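Local coordinates for putative DD-carboxypeptidase TP_0574 (Treponema pallidum, PDB 1O75), which binds penicillin and has zinc-stimulated carboxypeptidase activity on synthetic depsipeptides, possibly acting as a D,D-carboxypeptidase that limits peptidoglycan cross-linking, at residues Ser232-Arg237 with Gly289-Ile294; Ile249-Asn254 with Leu315-Asn320; Pro333-Asn338 with Lys403-Val408. The protein carries 2 engineered substitutions. All blocks are in the same frame, centred on the assembly; numbering follows the deposited sequence.

Interactions 1 and 2 belong to one beta domain and interlock along the chain, their segments alternating: 232-237, 249-254, 289-294, 315-320. Their centres lie about 11 Å apart, and the ring of Tyr-251 joins them, with its CE2 3.4 Å from Ile-294 CD1; Leu-235 CD2 and Leu-317 CD2 also meet, at 4.2 Å. Interaction 1 has a second role, since its 289-294 segment, with Met-234, holds two sulfated glucose units, whereas the Tyr-251 side chain of interaction 2 is about 12 Å from the sugar. Interaction 3 stands apart, its centre about 28 Å from that of interaction 1 and about 33 Å from that of interaction 2, where the loop after strand 325-331 meets a loop of the C-terminal sheet.

Interaction 1 (Ser232-Arg237 with Gly289-Ile294); sequences SVMLKR and GRVPRI. With PDX (2,3-di-O-sulfo-alpha-D-glucopyranose), chain C; PDX (2,3-di-O-sulfo-alpha-D-glucopyranose), chain D.
Three backbone hydrogen bonds join strand 229-237 to the start of strand 293-298, neighbours in a four-stranded antiparallel sheet. Val-233 and Ile-294 form a hydrogen-bonded pair, with Val-233 N to Ile-294 O at 2.8 Å and the return bond from Ile-294 N. Leu-235 N then reaches Pro-292 O at 2.8 Å, almost along the C=O axis. Pro-292 centres an inverse gamma turn, closed by Arg-293 N to Val-291 O, so residues 289-291 diverge from strand 229-237.

The apolar contacts divide between the two sides of the sheet. On the side of Val-233 and Ile-294, Leu-235 CD1 rests 4.1 Å from Ile-294 CD1; Tyr-251 of helix 245-252 packs on both. On the other side, Met-234 and Arg-293 run alongside each other, and chi1 and chi2 of Met-234 set SD 3.7 Å from Val-291 CG1. That same Val-291 methyl lies over one face of the Arg-293 guanidinium, toward its rim. The bend at chi3 (-74°) of Met-234 places CE, 3.3 Å from O2S of PDX in chain D.

The polar sugar contacts come from the loop and from Arg-293; Met-234 and Val-291 also touch chain D through carbon. Arg-290 N points nearly straight (177°) at sulfate oxygen O2X of PDX in chain C, 2.9 Å away, while Val-291 N makes a weak bond to O1S of the other sulfate. Arg-293 offers its guanidinium edge to both sugars: NH2 makes a short but bent, weak hydrogen bond (2.8 Å) to O3S of chain C, and NH1 bonds weakly to ring oxygen O5 of chain D. Arg-290 N and Val-291 N of the second subunit also bind PDX. Backbone N-H groups and arginine charge are thus consistent with a site for anionic, sulfated sugar, the charge probably adding to the individual bonds.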
loop_
_atom_site.group_PDB
_atom_site.type_symbol
_atom_site.label_atom_id
_atom_site.label_comp_id
_atom_site.label_asym_id
_atom_site.label_seq_id
_atom_site.Cartn_x
_atom_site.Cartn_y
_atom_site.Cartn_z
ATOM N N SER B 232 -12.645 -5.776 2.200
ATOM C CA SER B 232 -11.422 -5.999 1.452
ATOM C C SER B 232 -11.155 -7.487 1.487
ATOM O O SER B 232 -10.782 -8.033 2.529
ATOM C CB SER B 232 -10.249 -5.267 2.109
ATOM O OG SER B 232 -10.348 -3.886 1.847
ATOM N N VAL B 233 -11.342 -8.147 0.358
ATOM C CA VAL B 233 -11.124 -9.573 0.324
ATOM C C VAL B 233 -9.694 -9.894 -0.128
ATOM O O VAL B 233 -9.321 -9.589 -1.260
ATOM C CB VAL B 233 -12.150 -10.246 -0.631
ATOM C CG1 VAL B 233 -11.977 -11.763 -0.620
ATOM C CG2 VAL B 233 -13.579 -9.860 -0.229
ATOM N N MET B 234 -8.884 -10.465 0.760
ATOM C CA MET B 234 -7.530 -10.871 0.378
ATOM C C MET B 234 -7.677 -12.293 -0.153
ATOM O O MET B 234 -8.373 -13.117 0.448
ATOM C CB MET B 234 -6.596 -10.838 1.580
ATOM C CG MET B 234 -6.311 -9.426 2.078
ATOM S SD MET B 234 -5.090 -8.609 1.038
ATOM C CE MET B 234 -3.584 -9.516 1.598
ATOM N N LEU B 235 -7.019 -12.589 -1.267
ATOM C CA LEU B 235 -7.140 -13.902 -1.914
ATOM C C LEU B 235 -5.903 -14.802 -1.859
ATOM O O LEU B 235 -4.775 -14.318 -1.709
ATOM C CB LEU B 235 -7.513 -13.681 -3.382
ATOM C CG LEU B 235 -8.783 -12.844 -3.606
ATOM C CD1 LEU B 235 -8.861 -12.427 -5.056
ATOM C CD2 LEU B 235 -10.032 -13.661 -3.244
ATOM N N LYS B 236 -6.119 -16.114 -1.956
ATOM C CA LYS B 236 -5.013 -17.072 -2.010
ATOM C C LYS B 236 -5.464 -18.219 -2.908
ATOM O O LYS B 236 -6.631 -18.283 -3.317
ATOM C CB LYS B 236 -4.608 -17.575 -0.611
ATOM C CG LYS B 236 -5.642 -18.445 0.097
ATOM C CD LYS B 236 -5.161 -18.834 1.506
ATOM C CE LYS B 236 -6.103 -19.857 2.154
ATOM N NZ LYS B 236 -5.646 -20.206 3.523
ATOM N N ARG B 237 -4.545 -19.113 -3.244
ATOM C CA ARG B 237 -4.888 -20.212 -4.122
ATOM C C ARG B 237 -5.631 -21.290 -3.354
ATOM O O ARG B 237 -5.430 -21.455 -2.141
ATOM C CB ARG B 237 -3.624 -20.789 -4.769
ATOM C CG ARG B 237 -3.828 -21.172 -6.232
ATOM C CD ARG B 237 -2.495 -21.449 -6.939
ATOM N NE ARG B 237 -1.804 -22.582 -6.336
ATOM C CZ ARG B 237 -0.574 -22.964 -6.663
ATOM N NH1 ARG B 237 0.094 -22.296 -7.596
ATOM N NH2 ARG B 237 -0.010 -24.003 -6.049
ATOM N N GLY B 289 -1.210 -4.023 -8.502
ATOM C CA GLY B 289 -0.056 -4.240 -7.663
ATOM C C GLY B 289 0.087 -5.684 -7.202
ATOM O O GLY B 289 -0.599 -6.583 -7.685
ATOM N N ARG B 290 0.985 -5.902 -6.248
ATOM C CA ARG B 290 1.262 -7.237 -5.748
ATOM C C ARG B 290 0.319 -7.784 -4.678
ATOM O O ARG B 290 0.325 -8.983 -4.428
ATOM C CB ARG B 290 2.694 -7.273 -5.227
ATOM C CG ARG B 290 3.736 -7.024 -6.318
ATOM C CD ARG B 290 4.950 -6.392 -5.717
ATOM N NE ARG B 290 6.112 -6.475 -6.595
ATOM C CZ ARG B 290 6.656 -7.619 -6.999
ATOM N NH1 ARG B 290 6.134 -8.785 -6.616
ATOM N NH2 ARG B 290 7.741 -7.593 -7.757
ATOM N N VAL B 291 -0.486 -6.931 -4.057
ATOM C CA VAL B 291 -1.404 -7.382 -3.013
ATOM C C VAL B 291 -2.666 -7.946 -3.670
ATOM O O VAL B 291 -3.401 -7.225 -4.337
ATOM C CB VAL B 291 -1.759 -6.224 -2.075
ATOM C CG1 VAL B 291 -2.624 -6.727 -0.917
ATOM C CG2 VAL B 291 -0.479 -5.603 -1.538
ATOM N N PRO B 292 -2.934 -9.248 -3.481
ATOM C CA PRO B 292 -4.098 -9.932 -4.062
ATOM C C PRO B 292 -5.398 -9.567 -3.354
ATOM O O PRO B 292 -6.029 -10.391 -2.685
ATOM C CB PRO B 292 -3.714 -11.410 -3.923
ATOM C CG PRO B 292 -3.030 -11.429 -2.577
ATOM C CD PRO B 292 -2.180 -10.147 -2.579
ATOM N N ARG B 293 -5.801 -8.317 -3.517
ATOM C CA ARG B 293 -6.987 -7.817 -2.847
ATOM C C ARG B 293 -8.068 -7.313 -3.799
ATOM O O ARG B 293 -7.770 -6.730 -4.843
ATOM C CB ARG B 293 -6.548 -6.681 -1.910
ATOM C CG ARG B 293 -7.646 -5.830 -1.295
ATOM C CD ARG B 293 -7.017 -4.786 -0.363
ATOM N NE ARG B 293 -6.017 -4.003 -1.088
ATOM C CZ ARG B 293 -4.852 -3.582 -0.597
ATOM N NH1 ARG B 293 -4.494 -3.853 0.653
ATOM N NH2 ARG B 293 -4.031 -2.894 -1.381
ATOM N N ILE B 294 -9.323 -7.577 -3.461
ATOM C CA ILE B 294 -10.435 -7.051 -4.238
ATOM C C ILE B 294 -11.338 -6.432 -3.193
ATOM O O ILE B 294 -11.646 -7.075 -2.190
ATOM C CB ILE B 294 -11.170 -8.129 -5.022
ATOM C CG1 ILE B 294 -10.223 -8.679 -6.102
ATOM C CG2 ILE B 294 -12.425 -7.531 -5.697
ATOM C CD1 ILE B 294 -10.898 -9.502 -7.121
HETATM C C1 PDX C . -0.276 -0.907 -1.996
HETATM C C2 PDX C . 0.092 -1.238 -3.433
HETATM C C3 PDX C . 1.605 -1.207 -3.614
HETATM C C4 PDX C . 2.227 0.108 -3.137
HETATM C C5 PDX C . 1.810 0.360 -1.702
HETATM C C6 PDX C . 2.298 1.656 -1.148
HETATM O O2 PDX C . -0.445 -2.545 -3.724
HETATM O O3 PDX C . 1.892 -1.357 -5.011
HETATM O O4 PDX C . 3.668 0.109 -3.301
HETATM O O5 PDX C . 0.333 0.350 -1.573
HETATM O O6 PDX C . 1.185 2.418 -0.625
HETATM O O1S PDX C . -1.645 -3.925 -5.145
HETATM O O2S PDX C . -1.459 -1.633 -5.779
HETATM O O3S PDX C . -2.848 -2.240 -3.849
HETATM O O1X PDX C . 2.755 -2.192 -6.968
HETATM O O2X PDX C . 2.364 -3.599 -5.082
HETATM O O3X PDX C . 4.213 -2.074 -5.056
HETATM S S PDX C . -1.540 -2.664 -4.702
HETATM S "S'" PDX C . 2.842 -2.403 -5.519
HETATM C C1 PDX D . -0.849 -4.687 2.077
HETATM C C2 PDX D . 0.591 -5.240 1.942
HETATM C C3 PDX D . 1.616 -4.111 2.166
HETATM C C4 PDX D . 1.346 -2.900 1.238
HETATM C C5 PDX D . -0.125 -2.469 1.327
HETATM C C6 PDX D . -0.472 -1.475 0.259
HETATM O O1 PDX D . -1.019 -4.189 3.396
HETATM O O2 PDX D . 0.831 -6.280 2.914
HETATM O O3 PDX D . 2.950 -4.612 1.880
HETATM O O4 PDX D . 2.335 -1.870 1.481
HETATM O O5 PDX D . -1.033 -3.613 1.108
HETATM O O6 PDX D . 0.080 -1.879 -1.027
HETATM O O1S PDX D . 1.130 -8.558 3.392
HETATM O O2S PDX D . -0.675 -7.968 1.866
HETATM O O3S PDX D . 1.615 -7.879 1.187
HETATM O O1X PDX D . 4.392 -3.182 2.909
HETATM O O2X PDX D . 3.915 -5.292 3.956
HETATM O O3X PDX D . 5.221 -5.260 1.968
HETATM S S PDX D . 0.834 -7.694 2.405
HETATM S "S'" PDX D . 4.167 -4.659 2.758
#

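Interaction 2 (Ile249-Asn254 with Leu315-Asn320)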
loop_
_atom_site.group_PDB
_atom_site.type_symbol
_atom_site.label_atom_id
_atom_site.label_comp_id
_atom_site.label_asym_id
_atom_site.label_seq_id
_atom_site.Cartn_x
_atom_site.Cartn_y
_atom_site.Cartn_z
ATOM N N ILE B 249 -2.861 -11.233 -11.185
ATOM C CA ILE B 249 -3.203 -10.477 -12.376
ATOM C C ILE B 249 -4.108 -11.283 -13.318
ATOM O O ILE B 249 -5.051 -10.743 -13.896
ATOM C CB ILE B 249 -1.911 -10.011 -13.094
ATOM C CG1 ILE B 249 -1.255 -8.922 -12.248
ATOM C CG2 ILE B 249 -2.223 -9.472 -14.487
ATOM C CD1 ILE B 249 -2.147 -7.722 -12.013
ATOM N N ASP B 250 -3.826 -12.574 -13.484
ATOM C CA ASP B 250 -4.658 -13.394 -14.364
ATOM C C ASP B 250 -6.096 -13.370 -13.831
ATOM O O ASP B 250 -7.056 -13.352 -14.596
ATOM C CB ASP B 250 -4.163 -14.848 -14.408
ATOM C CG ASP B 250 -2.921 -15.027 -15.282
ATOM O OD1 ASP B 250 -2.668 -14.175 -16.164
ATOM O OD2 ASP B 250 -2.201 -16.035 -15.107
ATOM N N TYR B 251 -6.243 -13.374 -12.518
ATOM C CA TYR B 251 -7.585 -13.340 -11.951
ATOM C C TYR B 251 -8.295 -11.996 -12.215
ATOM O O TYR B 251 -9.401 -11.981 -12.759
ATOM C CB TYR B 251 -7.550 -13.612 -10.450
ATOM C CG TYR B 251 -8.951 -13.666 -9.834
ATOM C CD1 TYR B 251 -9.767 -14.784 -10.020
ATOM C CD2 TYR B 251 -9.460 -12.591 -9.090
ATOM C CE1 TYR B 251 -11.062 -14.847 -9.476
ATOM C CE2 TYR B 251 -10.765 -12.633 -8.541
ATOM C CZ TYR B 251 -11.555 -13.766 -8.742
ATOM O OH TYR B 251 -12.850 -13.810 -8.269
ATOM N N VAL B 252 -7.682 -10.867 -11.864
ATOM C CA VAL B 252 -8.393 -9.609 -12.106
ATOM C C VAL B 252 -8.602 -9.377 -13.592
ATOM O O VAL B 252 -9.550 -8.698 -13.982
ATOM C CB VAL B 252 -7.683 -8.362 -11.462
ATOM C CG1 VAL B 252 -7.725 -8.463 -9.949
ATOM C CG2 VAL B 252 -6.208 -8.249 -11.956
ATOM N N MET B 253 -7.751 -9.959 -14.440
ATOM C CA MET B 253 -7.932 -9.755 -15.887
ATOM C C MET B 253 -9.104 -10.595 -16.404
ATOM O O MET B 253 -9.500 -10.474 -17.556
ATOM C CB MET B 253 -6.656 -10.091 -16.665
ATOM C CG MET B 253 -5.544 -9.036 -16.502
ATOM S SD MET B 253 -6.039 -7.398 -17.120
ATOM C CE MET B 253 -5.136 -6.352 -16.081
ATOM N N ASN B 254 -9.641 -11.453 -15.543
ATOM C CA ASN B 254 -10.809 -12.266 -15.894
ATOM C C ASN B 254 -12.003 -11.945 -14.983
ATOM O O ASN B 254 -13.099 -12.520 -15.117
ATOM C CB ASN B 254 -10.440 -13.741 -15.812
ATOM C CG ASN B 254 -9.690 -14.189 -17.054
ATOM O OD1 ASN B 254 -10.258 -14.217 -18.142
ATOM N ND2 ASN B 254 -8.411 -14.487 -16.903
ATOM N N LEU B 315 -20.824 -12.097 -0.124
ATOM C CA LEU B 315 -20.318 -11.546 -1.386
ATOM C C LEU B 315 -19.859 -12.684 -2.290
ATOM O O LEU B 315 -19.145 -13.574 -1.846
ATOM C CB LEU B 315 -19.097 -10.627 -1.120
ATOM C CG LEU B 315 -19.197 -9.689 0.073
ATOM C CD1 LEU B 315 -17.955 -8.804 0.163
ATOM C CD2 LEU B 315 -20.449 -8.845 -0.060
ATOM N N THR B 316 -20.251 -12.647 -3.554
ATOM C CA THR B 316 -19.808 -13.681 -4.471
ATOM C C THR B 316 -19.041 -13.021 -5.625
ATOM O O THR B 316 -19.631 -12.307 -6.416
ATOM C CB THR B 316 -21.013 -14.477 -5.039
ATOM O OG1 THR B 316 -21.724 -15.083 -3.949
ATOM C CG2 THR B 316 -20.531 -15.600 -5.997
ATOM N N LEU B 317 -17.734 -13.280 -5.707
ATOM C CA LEU B 317 -16.877 -12.733 -6.776
ATOM C C LEU B 317 -17.022 -13.619 -8.016
ATOM O O LEU B 317 -16.826 -14.822 -7.940
ATOM C CB LEU B 317 -15.405 -12.751 -6.330
ATOM C CG LEU B 317 -14.852 -11.607 -5.475
ATOM C CD1 LEU B 317 -15.855 -11.101 -4.515
ATOM C CD2 LEU B 317 -13.597 -12.092 -4.773
ATOM N N ILE B 318 -17.318 -13.003 -9.152
ATOM C CA ILE B 318 -17.537 -13.704 -10.404
ATOM C C ILE B 318 -16.462 -13.364 -11.440
ATOM O O ILE B 318 -16.300 -12.205 -11.833
ATOM C CB ILE B 318 -18.935 -13.347 -10.931
ATOM C CG1 ILE B 318 -19.986 -13.829 -9.898
ATOM C CG2 ILE B 318 -19.158 -13.979 -12.294
ATOM C CD1 ILE B 318 -21.354 -13.229 -10.115
ATOM N N ALA B 319 -15.746 -14.390 -11.884
ATOM C CA ALA B 319 -14.644 -14.212 -12.830
ATOM C C ALA B 319 -14.599 -15.366 -13.834
ATOM O O ALA B 319 -14.800 -16.508 -13.466
ATOM C CB ALA B 319 -13.314 -14.147 -12.055
ATOM N N ASN B 320 -14.320 -15.051 -15.094
ATOM C CA ASN B 320 -14.268 -16.068 -16.158
ATOM C C ASN B 320 -13.230 -17.140 -15.913
ATOM O O ASN B 320 -12.071 -16.839 -15.662
ATOM C CB ASN B 320 -13.985 -15.403 -17.519
ATOM C CG ASN B 320 -15.135 -14.591 -18.013
ATOM O OD1 ASN B 320 -16.345 -14.955 -17.590
ATOM N ND2 ASN B 320 -14.954 -13.633 -18.785
HETATM O O HOH W 1 -14.278 -15.919 -8.957
HETATM O O HOH W 2 -12.205 -12.896 -19.401
#
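Asn-320 ND2 is gripped by two hydrogen bonds, one to Phe-157 O and one, at 2.9 Å, to a water that in turn donates to Asn-254 OD1 at 2.7 Å. This is a helix-on-sheet contact, where the exit of helix 245-252 meets the end of strand 311-319, and the water bridges two amides whose planes stand 62° apart. Asn-254 ND2 gives a hydrogen bond to Asp-250 O at 2.9 Å, which folds the side chain back onto the helix.

A direct link runs beside this bridge. Asn-320 N donates to Asn-254 O at 2.8 Å, approaching from above the carbonyl plane, and so ties the residue just after the strand to the chain leaving the helix.

Tyr-251 supplies the apolar half. With CG anti to the backbone N (chi1 -177°), its ring reaches across to the strand and sets CE1 3.5 Å from Ala-319 CB. Tyr-322 adds an edge-to-face ring contact, and Val-325 of the adjoining strand also packs on the tyrosine. At the tip, the hydroxyl OH lies 3.4 Å from Leu-317 CB and 2.6 Å from a water in the ring plane that also lies within hydrogen-bonding reach of Leu-317 O.

Interaction 3 (Pro333-Asn338 with Lys403-Val408)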
loop_
_atom_site.group_PDB
_atom_site.type_symbol
_atom_site.label_atom_id
_atom_site.label_comp_id
_atom_site.label_asym_id
_atom_site.label_seq_id
_atom_site.Cartn_x
_atom_site.Cartn_y
_atom_site.Cartn_z
ATOM N N PRO B 333 -23.848 -1.477 12.772
ATOM C CA PRO B 333 -24.822 -0.386 12.797
ATOM C C PRO B 333 -24.081 0.924 12.994
ATOM O O PRO B 333 -22.958 0.945 13.505
ATOM C CB PRO B 333 -25.686 -0.702 14.017
ATOM C CG PRO B 333 -25.531 -2.170 14.193
ATOM C CD PRO B 333 -24.083 -2.409 13.884
ATOM N N LYS B 334 -24.726 2.012 12.601
ATOM C CA LYS B 334 -24.157 3.343 12.742
ATOM C C LYS B 334 -24.439 3.834 14.154
ATOM O O LYS B 334 -25.566 3.713 14.634
ATOM C CB LYS B 334 -24.814 4.297 11.744
ATOM C CG LYS B 334 -24.236 5.694 11.752
ATOM C CD LYS B 334 -24.963 6.591 10.760
ATOM C CE LYS B 334 -24.265 7.938 10.616
ATOM N NZ LYS B 334 -24.125 8.648 11.923
ATOM N N TYR B 335 -23.427 4.377 14.821
ATOM C CA TYR B 335 -23.616 4.902 16.178
ATOM C C TYR B 335 -24.431 6.185 16.047
ATOM O O TYR B 335 -23.973 7.159 15.448
ATOM C CB TYR B 335 -22.265 5.204 16.826
ATOM C CG TYR B 335 -22.364 5.923 18.154
ATOM C CD1 TYR B 335 -23.001 5.334 19.248
ATOM C CD2 TYR B 335 -21.814 7.196 18.316
ATOM C CE1 TYR B 335 -23.090 6.002 20.476
ATOM C CE2 TYR B 335 -21.896 7.870 19.535
ATOM C CZ TYR B 335 -22.534 7.270 20.607
ATOM O OH TYR B 335 -22.623 7.951 21.799
ATOM N N GLU B 336 -25.643 6.179 16.595
ATOM C CA GLU B 336 -26.525 7.341 16.502
ATOM C C GLU B 336 -26.381 8.380 17.610
ATOM O O GLU B 336 -26.966 9.458 17.528
ATOM C CB GLU B 336 -27.983 6.886 16.404
ATOM C CG GLU B 336 -28.369 6.328 15.034
ATOM C CD GLU B 336 -28.341 7.381 13.926
ATOM O OE1 GLU B 336 -27.247 7.887 13.585
ATOM O OE2 GLU B 336 -29.425 7.704 13.393
ATOM N N GLY B 337 -25.618 8.066 18.649
ATOM C CA GLY B 337 -25.422 9.046 19.697
ATOM C C GLY B 337 -24.421 10.031 19.128
ATOM O O GLY B 337 -24.029 9.899 17.966
ATOM N N ASN B 338 -24.010 11.024 19.906
ATOM C CA ASN B 338 -23.018 11.966 19.401
ATOM C C ASN B 338 -21.840 12.086 20.355
ATOM O O ASN B 338 -21.994 12.430 21.524
ATOM C CB ASN B 338 -23.647 13.333 19.106
ATOM C CG ASN B 338 -24.074 13.468 17.646
ATOM O OD1 ASN B 338 -23.271 13.261 16.734
ATOM N ND2 ASN B 338 -25.340 13.812 17.421
ATOM N N LYS B 403 -16.862 -1.296 19.205
ATOM C CA LYS B 403 -17.018 -2.734 19.167
ATOM C C LYS B 403 -18.307 -3.147 18.457
ATOM O O LYS B 403 -18.322 -4.116 17.700
ATOM C CB LYS B 403 -17.035 -3.276 20.596
ATOM C CG LYS B 403 -16.847 -4.775 20.710
ATOM C CD LYS B 403 -17.041 -5.196 22.161
ATOM C CE LYS B 403 -16.560 -6.609 22.416
ATOM N NZ LYS B 403 -16.725 -6.948 23.857
ATOM N N GLU B 404 -19.384 -2.408 18.703
ATOM C CA GLU B 404 -20.683 -2.724 18.115
ATOM C C GLU B 404 -21.185 -1.746 17.066
ATOM O O GLU B 404 -22.323 -1.859 16.631
ATOM C CB GLU B 404 -21.747 -2.831 19.219
ATOM C CG GLU B 404 -21.549 -3.982 20.198
ATOM C CD GLU B 404 -21.492 -5.337 19.504
ATOM O OE1 GLU B 404 -22.394 -5.639 18.679
ATOM O OE2 GLU B 404 -20.540 -6.104 19.791
ATOM N N PHE B 405 -20.358 -0.788 16.665
ATOM C CA PHE B 405 -20.778 0.195 15.671
ATOM C C PHE B 405 -19.702 0.488 14.639
ATOM O O PHE B 405 -18.521 0.253 14.884
ATOM C CB PHE B 405 -21.152 1.523 16.341
ATOM C CG PHE B 405 -22.237 1.406 17.370
ATOM C CD1 PHE B 405 -21.929 1.082 18.687
ATOM C CD2 PHE B 405 -23.560 1.625 17.023
ATOM C CE1 PHE B 405 -22.933 0.982 19.652
ATOM C CE2 PHE B 405 -24.574 1.529 17.970
ATOM C CZ PHE B 405 -24.257 1.206 19.295
ATOM N N GLY B 406 -20.121 1.011 13.490
ATOM C CA GLY B 406 -19.175 1.373 12.452
ATOM C C GLY B 406 -18.263 2.445 13.018
ATOM O O GLY B 406 -18.661 3.196 13.903
ATOM N N SER B 407 -17.034 2.518 12.526
ATOM C CA SER B 407 -16.089 3.500 13.026
ATOM C C SER B 407 -16.546 4.927 12.724
ATOM O O SER B 407 -17.391 5.161 11.858
ATOM C CB SER B 407 -14.714 3.249 12.415
ATOM O OG SER B 407 -14.808 3.230 11.007
ATOM N N VAL B 408 -15.981 5.878 13.456
ATOM C CA VAL B 408 -16.307 7.282 13.271
ATOM C C VAL B 408 -15.022 8.089 13.230
ATOM O O VAL B 408 -14.082 7.802 13.967
ATOM C CB VAL B 408 -17.175 7.805 14.434
ATOM C CG1 VAL B 408 -17.175 9.320 14.451
ATOM C CG2 VAL B 408 -18.598 7.298 14.283
HETATM O O HOH W 3 -21.037 4.655 13.540
#
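Two loops meet between the sheet holding strand 325-331 and the C-terminal sheet: residues 333-338 connect strand 325-331 to strand 340-344, and residues 403-408 form the turn between strands 396-401 and 408-412 of the latter. A single direct hydrogen bond pins them, Gly-406 N to Pro-333 O at 2.8 Å and 160°, lying in the carbonyl plane. The same oxygen also receives a CA-H contact from Phe-405 CA at 3.2 Å. A water makes a second link, accepting from Tyr-335 N and donating to the carbonyl of the same Gly-406.

Beyond the backbone, the side chains form a T-shaped aromatic pair. Tyr-335, with CG anti to its backbone N (chi1 172°), turns its ring edge to the face of Phe-405, the centroids 5.5 Å apart and the planes at 76°. CD1 of the tyrosine sits above the centre of the phenylalanine ring. Phe-405 CD2, in turn, comes within 3.4 Å of Tyr-335 CA, so the phenylalanine packs against main chain as well as ring. Gly-337 N lies over the centre of one face of Tyr-335.

Phe-402, just past strand 396-401, also meets the Tyr-335 ring, and Ala-353 and Thr-357, between strands 347-351 and 362-367, touch that side chain too.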